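Local coordinates for exodeoxyribonuclease (Neisseria meningitidis, PDB 4B5G) that cleaves the DNA backbone at abasic sites as an AP endonuclease, using magnesium or manganese ions that are absent from this substrate-bound form, at a contact of chain A with DNA. Numbering follows the deposited sequence.

Contact 1: a contact of chain A with DNA. Residues 66, 94, 109, 112, 151. With nucleotides of chain B.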
loop_
_atom_site.group_PDB
_atom_site.type_symbol
_atom_site.label_atom_id
_atom_site.label_comp_id
_atom_site.label_asym_id
_atom_site.label_seq_id
_atom_site.Cartn_x
_atom_site.Cartn_y
_atom_site.Cartn_z
ATOM N N TYR A 66 13.008 9.992 4.198
ATOM C CA TYR A 66 11.670 9.981 4.787
ATOM C C TYR A 66 10.582 9.684 3.756
ATOM O O TYR A 66 10.539 10.303 2.692
ATOM C CB TYR A 66 11.384 11.318 5.475
ATOM C CG TYR A 66 10.008 11.419 6.099
ATOM C CD1 TYR A 66 9.762 10.928 7.376
ATOM C CD2 TYR A 66 8.955 12.014 5.414
ATOM C CE1 TYR A 66 8.507 11.021 7.949
ATOM C CE2 TYR A 66 7.698 12.112 5.978
ATOM C CZ TYR A 66 7.479 11.615 7.246
ATOM O OH TYR A 66 6.227 11.711 7.811
ATOM N N ARG A 94 3.549 10.773 -0.824
ATOM C CA ARG A 94 2.795 9.635 -0.308
ATOM C C ARG A 94 1.794 9.073 -1.313
ATOM O O ARG A 94 0.872 8.351 -0.936
ATOM C CB ARG A 94 2.057 10.034 0.970
ATOM C CG ARG A 94 2.966 10.446 2.111
ATOM C CD ARG A 94 2.162 10.816 3.342
ATOM N NE ARG A 94 3.020 11.058 4.497
ATOM C CZ ARG A 94 3.451 10.104 5.316
ATOM N NH1 ARG A 94 3.107 8.840 5.106
ATOM N NH2 ARG A 94 4.230 10.413 6.344
ATOM N N TYR A 109 1.045 5.698 0.710
ATOM C CA TYR A 109 1.543 5.617 2.078
ATOM C C TYR A 109 0.778 6.600 2.955
ATOM O O TYR A 109 1.175 7.756 3.096
ATOM C CB TYR A 109 3.037 5.942 2.126
ATOM C CG TYR A 109 3.688 5.743 3.479
ATOM C CD1 TYR A 109 3.082 4.974 4.465
ATOM C CD2 TYR A 109 4.907 6.340 3.774
ATOM C CE1 TYR A 109 3.676 4.797 5.699
ATOM C CE2 TYR A 109 5.508 6.169 5.006
ATOM C CZ TYR A 109 4.887 5.398 5.965
ATOM O OH TYR A 109 5.480 5.223 7.195
ATOM N N SER A 112 1.116 8.187 9.299
ATOM C CA SER A 112 0.932 7.589 10.613
ATOM C C SER A 112 0.820 8.673 11.677
ATOM O O SER A 112 1.484 9.706 11.595
ATOM C CB SER A 112 2.109 6.672 10.947
ATOM O OG SER A 112 2.239 6.499 12.347
ATOM N N ASN A 151 -2.185 2.276 7.253
ATOM C CA ASN A 151 -1.939 2.473 8.680
ATOM C C ASN A 151 -3.205 2.406 9.531
ATOM O O ASN A 151 -3.276 3.015 10.596
ATOM C CB ASN A 151 -1.199 3.791 8.930
ATOM C CG ASN A 151 0.302 3.657 8.760
ATOM O OD1 ASN A 151 0.927 2.761 9.330
ATOM N ND2 ASN A 151 0.891 4.551 7.973
ATOM P P DC B 5 6.093 9.543 11.218
ATOM O OP1 DC B 5 5.481 9.672 9.877
ATOM O OP2 DC B 5 5.558 10.327 12.352
ATOM O "O5'" DC B 5 6.085 8.001 11.638
ATOM C "C5'" DC B 5 6.662 7.047 10.759
ATOM C "C4'" DC B 5 6.967 5.750 11.483
ATOM O "O4'" DC B 5 7.943 5.985 12.527
ATOM C "C3'" DC B 5 5.770 5.090 12.169
ATOM O "O3'" DC B 5 5.553 3.807 11.592
ATOM C "C2'" DC B 5 6.185 4.989 13.639
ATOM C "C1'" DC B 5 7.702 5.006 13.511
ATOM N N1 DC B 5 8.457 5.345 14.754
ATOM C C2 DC B 5 9.593 4.593 15.054
ATOM O O2 DC B 5 9.917 3.693 14.275
ATOM N N3 DC B 5 10.303 4.871 16.175
ATOM C C4 DC B 5 9.905 5.859 16.979
ATOM N N4 DC B 5 10.635 6.098 18.075
ATOM C C5 DC B 5 8.744 6.640 16.692
ATOM C C6 DC B 5 8.054 6.353 15.580
ATOM O "O5'" 3DR B 6 3.054 3.554 11.341
ATOM P P 3DR B 6 4.406 3.601 10.486
ATOM O OP1 3DR B 6 4.621 2.278 9.861
ATOM O OP2 3DR B 6 4.374 4.813 9.638
ATOM C "C2'" 3DR B 6 0.153 1.156 13.937
ATOM C "C5'" 3DR B 6 2.898 2.545 12.330
ATOM C "C4'" 3DR B 6 1.737 2.851 13.259
ATOM O "O4'" 3DR B 6 0.514 2.964 12.489
ATOM C "C1'" 3DR B 6 -0.523 2.274 13.152
ATOM C "C3'" 3DR B 6 1.490 1.786 14.325
ATOM O "O3'" 3DR B 6 1.437 2.387 15.615
#
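Tyr109 and Asn151 reach the abasic nucleotide 3DR6 in the active site of the endonuclease/exonuclease/phosphatase fold, caught here without its metal ions. The phosphate of 3DR6, on the 5' side of the abasic sugar, is the one cleaved in this family. Tyr109, at the end of strand 103-109, gives its phenol OH to the non-bridging oxygen OP2 of 3DR6 at 2.7 Å. Its chi1 of -174° swings the ring away from the backbone N, and the OH at its far end meets that oxygen. Ser112 adds a weak bond from OG to the bridging O5' of 3DR6. Asn151 is probably a metal ligand and transition-state stabiliser; its OD1 as modelled lies 3.0 Å from O5' of 3DR6, acceptor against acceptor, so the amide's orientation is doubtful.

Tyr66 OH donates to OP1 of the neighbouring DC5 phosphate at 3.0 Å. Arg94 NH2 donates to Tyr66 OH at 2.8 Å in a bent bond (117° at H), although the oxygen lies near the guanidinium plane. Its NH1 bond to the carbonyl O of Tyr109 is straight (165° at H) but comes from above the carbonyl plane, off the lone pairs; NH1 also lies 3.3 Å above that ring, toward the rim. Arg94 thus links the Tyr66 phenol to the Tyr109 backbone, and its positive charge, with NH2 3.8 Å from OP1 of DC5 in a long salt bridge, would probably help hold that phosphate. The site places the phosphodiester 5' of the lesion for hydrolysis.

Contact 2: a contact of chain A with DNA. Residues 161, 165, 208, 211, 214, 216, 218. With nucleotides of chain B.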
loop_
_atom_site.group_PDB
_atom_site.type_symbol
_atom_site.label_atom_id
_atom_site.label_comp_id
_atom_site.label_asym_id
_atom_site.label_seq_id
_atom_site.Cartn_x
_atom_site.Cartn_y
_atom_site.Cartn_z
ATOM N N ASN A 161 -3.860 -8.374 19.245
ATOM C CA ASN A 161 -4.510 -7.849 20.441
ATOM C C ASN A 161 -5.232 -6.530 20.183
ATOM O O ASN A 161 -4.696 -5.444 20.415
ATOM C CB ASN A 161 -3.580 -7.772 21.664
ATOM C CG ASN A 161 -2.193 -7.281 21.329
ATOM O OD1 ASN A 161 -2.016 -6.157 20.875
ATOM N ND2 ASN A 161 -1.191 -8.115 21.592
ATOM N N ASN A 165 -5.337 -1.968 21.775
ATOM C CA ASN A 165 -5.062 -0.966 20.750
ATOM C C ASN A 165 -6.291 -0.176 20.307
ATOM O O ASN A 165 -6.320 0.362 19.202
ATOM C CB ASN A 165 -4.395 -1.616 19.537
ATOM C CG ASN A 165 -2.975 -2.059 19.822
ATOM O OD1 ASN A 165 -2.033 -1.281 19.682
ATOM N ND2 ASN A 165 -2.814 -3.312 20.226
ATOM N N ARG A 208 8.946 -4.380 18.784
ATOM C CA ARG A 208 8.912 -4.658 20.222
ATOM C C ARG A 208 8.827 -6.132 20.592
ATOM O O ARG A 208 8.095 -6.904 19.960
ATOM C CB ARG A 208 7.720 -3.948 20.874
ATOM C CG ARG A 208 7.738 -2.433 20.792
ATOM C CD ARG A 208 6.828 -1.824 21.862
ATOM N NE ARG A 208 6.878 -0.365 21.885
ATOM C CZ ARG A 208 6.358 0.420 20.945
ATOM N NH1 ARG A 208 5.748 -0.106 19.889
ATOM N NH2 ARG A 208 6.453 1.740 21.051
ATOM N N ALA A 211 7.114 -9.623 18.983
ATOM C CA ALA A 211 5.994 -9.328 18.083
ATOM C C ALA A 211 5.959 -10.176 16.814
ATOM O O ALA A 211 4.950 -10.812 16.511
ATOM C CB ALA A 211 5.979 -7.847 17.726
ATOM N N LYS A 214 5.992 -14.127 17.720
ATOM C CA LYS A 214 4.729 -14.612 18.271
ATOM C C LYS A 214 3.547 -14.315 17.356
ATOM O O LYS A 214 2.398 -14.576 17.719
ATOM C CB LYS A 214 4.464 -14.022 19.653
ATOM C CG LYS A 214 5.469 -14.434 20.710
ATOM C CD LYS A 214 5.123 -13.815 22.052
ATOM C CE LYS A 214 4.722 -12.358 21.923
ATOM N NZ LYS A 214 4.429 -11.788 23.263
ATOM N N VAL A 216 2.319 -11.449 16.611
ATOM C CA VAL A 216 1.497 -10.374 17.147
ATOM C C VAL A 216 1.584 -9.210 16.176
ATOM O O VAL A 216 2.412 -8.312 16.338
ATOM C CB VAL A 216 1.982 -9.916 18.534
ATOM C CG1 VAL A 216 1.005 -8.916 19.138
ATOM C CG2 VAL A 216 2.163 -11.111 19.454
ATOM N N TRP A 218 -0.325 -6.725 12.666
ATOM C CA TRP A 218 -1.447 -5.949 12.165
ATOM C C TRP A 218 -1.603 -6.225 10.679
ATOM O O TRP A 218 -0.651 -6.622 10.008
ATOM C CB TRP A 218 -1.186 -4.451 12.347
ATOM C CG TRP A 218 -1.053 -3.982 13.768
ATOM C CD1 TRP A 218 -0.262 -4.519 14.742
ATOM C CD2 TRP A 218 -1.712 -2.858 14.363
ATOM N NE1 TRP A 218 -0.398 -3.808 15.909
ATOM C CE2 TRP A 218 -1.282 -2.783 15.702
ATOM C CE3 TRP A 218 -2.628 -1.910 13.894
ATOM C CZ2 TRP A 218 -1.737 -1.799 16.578
ATOM C CZ3 TRP A 218 -3.078 -0.935 14.766
ATOM C CH2 TRP A 218 -2.633 -0.887 16.093
ATOM P P DA B 8 0.993 -4.466 19.500
ATOM O OP1 DA B 8 0.887 -4.774 18.055
ATOM O OP2 DA B 8 -0.230 -4.290 20.309
ATOM O "O5'" DA B 8 1.909 -5.574 20.199
ATOM C "C5'" DA B 8 3.237 -5.784 19.731
ATOM C "C4'" DA B 8 4.223 -5.899 20.881
ATOM O "O4'" DA B 8 4.219 -4.671 21.655
ATOM C "C3'" DA B 8 3.944 -7.014 21.882
ATOM O "O3'" DA B 8 5.176 -7.529 22.361
ATOM C "C2'" DA B 8 3.183 -6.298 22.992
ATOM C "C1'" DA B 8 3.891 -4.950 23.001
ATOM N N9 DA B 8 3.055 -3.864 23.495
ATOM C C8 DA B 8 1.827 -3.492 23.026
ATOM N N7 DA B 8 1.306 -2.471 23.663
ATOM C C5 DA B 8 2.262 -2.149 24.612
ATOM C C6 DA B 8 2.315 -1.154 25.606
ATOM N N6 DA B 8 1.337 -0.265 25.804
ATOM N N1 DA B 8 3.415 -1.106 26.386
ATOM C C2 DA B 8 4.392 -1.998 26.181
ATOM N N3 DA B 8 4.455 -2.977 25.281
ATOM C C4 DA B 8 3.348 -2.998 24.521
ATOM P P DT B 9 5.191 -8.788 23.359
ATOM O OP1 DT B 9 6.381 -9.603 23.033
ATOM O OP2 DT B 9 3.848 -9.408 23.331
ATOM O "O5'" DT B 9 5.395 -8.136 24.803
ATOM C "C5'" DT B 9 6.654 -7.586 25.161
ATOM C "C4'" DT B 9 6.603 -7.043 26.576
ATOM O "O4'" DT B 9 5.669 -5.933 26.637
ATOM C "C3'" DT B 9 6.148 -8.044 27.633
ATOM O "O3'" DT B 9 6.992 -7.923 28.766
ATOM C "C2'" DT B 9 4.723 -7.593 27.944
ATOM C "C1'" DT B 9 4.872 -6.087 27.793
ATOM N N1 DT B 9 3.581 -5.366 27.607
ATOM C C2 DT B 9 3.339 -4.225 28.340
ATOM O O2 DT B 9 4.137 -3.763 29.136
ATOM N N3 DT B 9 2.123 -3.636 28.100
ATOM C C4 DT B 9 1.147 -4.073 27.220
ATOM O O4 DT B 9 0.083 -3.480 27.069
ATOM C C5 DT B 9 1.463 -5.273 26.489
ATOM C C7 DT B 9 0.478 -5.836 25.509
ATOM C C6 DT B 9 2.648 -5.857 26.715
#
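Lys214, Asn165 and Trp218 hold two consecutive phosphates 3' of the lesion, those of DA8 and DT9, in a backbone-binding surface built mainly from loops. Lys214 supplies the positive charge at DT9. Its ammonium NZ makes a salt bridge to OP2 of DT9 at 2.5 Å and lies 2.9 Å from OP1 of the same phosphate, a second hydrogen bond by its chemistry, so it straddles both non-bridging oxygens. The lysine chain runs extended until it bends at chi3 (-43°), and that bend directs NZ to the phosphate.

The DA8 phosphate is held by neutral donors, Trp218 and Asn165. Trp218 donates from its indole NE1 to OP1 of DA8 at 2.7 Å, the oxygen lying in the ring plane (4° out of it). The indole therefore meets this phosphate with its edge, and its contact with DA8 is no stack. Asn165 ND2 donates to OP2 of DA8 at 2.8 Å, and also to the backbone O of Asn161 at 2.8 Å; both partners lie close to its amide plane, which fixes the amide's rotation. Asn161 OD1 faces OP2 as modelled, acceptor to acceptor, and its amide orientation is doubtful.

Apolar groups line the sugar of DA8: Val216 CG1 at 3.9 Å and Ala211 CB at 4.0 Å from C5'. The chain of Arg208 passes this sugar, and its guanidinium NH1 lies 2.8 Å from O4' of DC7. These contacts fall on phosphate and sugar, which suits anchoring DNA of any sequence beyond the abasic site.

Contact 3: a contact of chain A with DNA. Residues 165, 169, 204, 218. With nucleotides of chain B.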
loop_
_atom_site.group_PDB
_atom_site.type_symbol
_atom_site.label_atom_id
_atom_site.label_comp_id
_atom_site.label_asym_id
_atom_site.label_seq_id
_atom_site.Cartn_x
_atom_site.Cartn_y
_atom_site.Cartn_z
ATOM N N ASN A 165 -5.337 -1.968 21.775
ATOM C CA ASN A 165 -5.062 -0.966 20.750
ATOM C C ASN A 165 -6.291 -0.176 20.307
ATOM O O ASN A 165 -6.320 0.362 19.202
ATOM C CB ASN A 165 -4.395 -1.616 19.537
ATOM C CG ASN A 165 -2.975 -2.059 19.822
ATOM O OD1 ASN A 165 -2.033 -1.281 19.682
ATOM N ND2 ASN A 165 -2.814 -3.312 20.226
ATOM N N SER A 169 -3.152 4.725 17.883
ATOM C CA SER A 169 -3.278 5.128 16.490
ATOM C C SER A 169 -3.232 3.911 15.573
ATOM O O SER A 169 -2.438 2.995 15.780
ATOM C CB SER A 169 -2.161 6.103 16.115
ATOM O OG SER A 169 -2.234 6.467 14.747
ATOM N N TRP A 204 2.133 -6.475 9.037
ATOM C CA TRP A 204 3.103 -5.688 9.790
ATOM C C TRP A 204 3.250 -6.186 11.222
ATOM O O TRP A 204 2.281 -6.610 11.847
ATOM C CB TRP A 204 2.718 -4.207 9.789
ATOM C CG TRP A 204 3.631 -3.356 10.623
ATOM C CD1 TRP A 204 4.873 -2.910 10.278
ATOM C CD2 TRP A 204 3.375 -2.850 11.940
ATOM N NE1 TRP A 204 5.407 -2.159 11.296
ATOM C CE2 TRP A 204 4.507 -2.106 12.329
ATOM C CE3 TRP A 204 2.301 -2.954 12.827
ATOM C CZ2 TRP A 204 4.596 -1.470 13.565
ATOM C CZ3 TRP A 204 2.390 -2.321 14.056
ATOM C CH2 TRP A 204 3.530 -1.589 14.411
ATOM N N TRP A 218 -0.325 -6.725 12.666
ATOM C CA TRP A 218 -1.447 -5.949 12.165
ATOM C C TRP A 218 -1.603 -6.225 10.679
ATOM O O TRP A 218 -0.651 -6.622 10.008
ATOM C CB TRP A 218 -1.186 -4.451 12.347
ATOM C CG TRP A 218 -1.053 -3.982 13.768
ATOM C CD1 TRP A 218 -0.262 -4.519 14.742
ATOM C CD2 TRP A 218 -1.712 -2.858 14.363
ATOM N NE1 TRP A 218 -0.398 -3.808 15.909
ATOM C CE2 TRP A 218 -1.282 -2.783 15.702
ATOM C CE3 TRP A 218 -2.628 -1.910 13.894
ATOM C CZ2 TRP A 218 -1.737 -1.799 16.578
ATOM C CZ3 TRP A 218 -3.078 -0.935 14.766
ATOM C CH2 TRP A 218 -2.633 -0.887 16.093
ATOM O "O5'" 3DR B 6 3.054 3.554 11.341
ATOM P P 3DR B 6 4.406 3.601 10.486
ATOM O OP1 3DR B 6 4.621 2.278 9.861
ATOM O OP2 3DR B 6 4.374 4.813 9.638
ATOM C "C2'" 3DR B 6 0.153 1.156 13.937
ATOM C "C5'" 3DR B 6 2.898 2.545 12.330
ATOM C "C4'" 3DR B 6 1.737 2.851 13.259
ATOM O "O4'" 3DR B 6 0.514 2.964 12.489
ATOM C "C1'" 3DR B 6 -0.523 2.274 13.152
ATOM C "C3'" 3DR B 6 1.490 1.786 14.325
ATOM O "O3'" 3DR B 6 1.437 2.387 15.615
ATOM P P DC B 7 2.651 2.185 16.648
ATOM O OP1 DC B 7 2.264 2.813 17.931
ATOM O OP2 DC B 7 3.895 2.607 15.967
ATOM O "O5'" DC B 7 2.725 0.602 16.850
ATOM C "C5'" DC B 7 1.679 -0.082 17.528
ATOM C "C4'" DC B 7 2.267 -1.043 18.544
ATOM O "O4'" DC B 7 3.006 -0.296 19.543
ATOM C "C3'" DC B 7 1.253 -1.868 19.321
ATOM O "O3'" DC B 7 1.838 -3.111 19.660
ATOM C "C2'" DC B 7 1.012 -1.016 20.560
ATOM C "C1'" DC B 7 2.409 -0.462 20.813
ATOM N N1 DC B 7 2.404 0.857 21.499
ATOM C C2 DC B 7 3.143 1.027 22.673
ATOM O O2 DC B 7 3.789 0.072 23.119
ATOM N N3 DC B 7 3.130 2.235 23.285
ATOM C C4 DC B 7 2.421 3.239 22.768
ATOM N N4 DC B 7 2.439 4.412 23.409
ATOM C C5 DC B 7 1.660 3.085 21.572
ATOM C C6 DC B 7 1.680 1.888 20.976
ATOM P P DA B 8 0.993 -4.466 19.500
ATOM O OP1 DA B 8 0.887 -4.774 18.055
ATOM O OP2 DA B 8 -0.230 -4.290 20.309
ATOM O "O5'" DA B 8 1.909 -5.574 20.199
ATOM C "C5'" DA B 8 3.237 -5.784 19.731
ATOM C "C4'" DA B 8 4.223 -5.899 20.881
ATOM O "O4'" DA B 8 4.219 -4.671 21.655
ATOM C "C3'" DA B 8 3.944 -7.014 21.882
ATOM O "O3'" DA B 8 5.176 -7.529 22.361
ATOM C "C2'" DA B 8 3.183 -6.298 22.992
ATOM C "C1'" DA B 8 3.891 -4.950 23.001
ATOM N N9 DA B 8 3.055 -3.864 23.495
ATOM C C8 DA B 8 1.827 -3.492 23.026
ATOM N N7 DA B 8 1.306 -2.471 23.663
ATOM C C5 DA B 8 2.262 -2.149 24.612
ATOM C C6 DA B 8 2.315 -1.154 25.606
ATOM N N6 DA B 8 1.337 -0.265 25.804
ATOM N N1 DA B 8 3.415 -1.106 26.386
ATOM C C2 DA B 8 4.392 -1.998 26.181
ATOM N N3 DA B 8 4.455 -2.977 25.281
ATOM C C4 DA B 8 3.348 -2.998 24.521
#
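Trp204 and Trp218 line the abasic-sugar pocket of this AP endonuclease of the AP/ExoA family, where 3DR6, an abasic-site analogue, lies unpaired. Base readout plays no evident part: 3DR6 has no base and is met here at C1', C2' and C3', and the contacts with unpaired DC7 fall on its sugar and O5'.

On the lesion side, Trp218 turns one face to the sugar, with C2' of 3DR6 lying 3.9 Å above the ring plane toward the rim, over the six-membered part. Trp204 CZ3 approaches the same face, 3.5 Å above it, and the two indole planes stand about 73° apart, an edge-to-face arrangement. The backbone O of Ser169 is 3.3 Å from C1' of 3DR6, the carbon that would carry a base, so the pocket wall lies close to that position.

Backbone contacts continue along DC7. A chi1 of 176° carries the indole of Trp204 away from its own main-chain nitrogen and puts CH2 at the DNA, 3.4 Å from the bridging O5' of DC7 and also near C3' of 3DR6. C5' of DC7 lies over the same face of Trp218 as the abasic sugar, toward the rim near CZ2 (3.9 Å). Asn165 turns OD1 toward the C2'/C3' edge of the DC7 sugar, 3.2 Å from C2', on the other branch of the amide from ND2.

Following chain B from 5' to 3', contact 1 covers DC5 and the phosphate and sugar of 3DR6, contact 3 the abasic sugar, DC7 and the DA8 phosphate, and contact 2 DA8 and DT9. Contacts 2 and 3, whose C-alpha centres are about 7 Å apart, share Asn165 and Trp218, so lesion pocket and 3' anchor form a continuous surface. Contact 1 lies about 14 Å from contact 3 and 20 Å from contact 2, between C-alpha centres. Its centre is about 5 Å from Asp149, against 15 Å for contact 2. Strand binding downstream may help register the lesion at the catalytic centre.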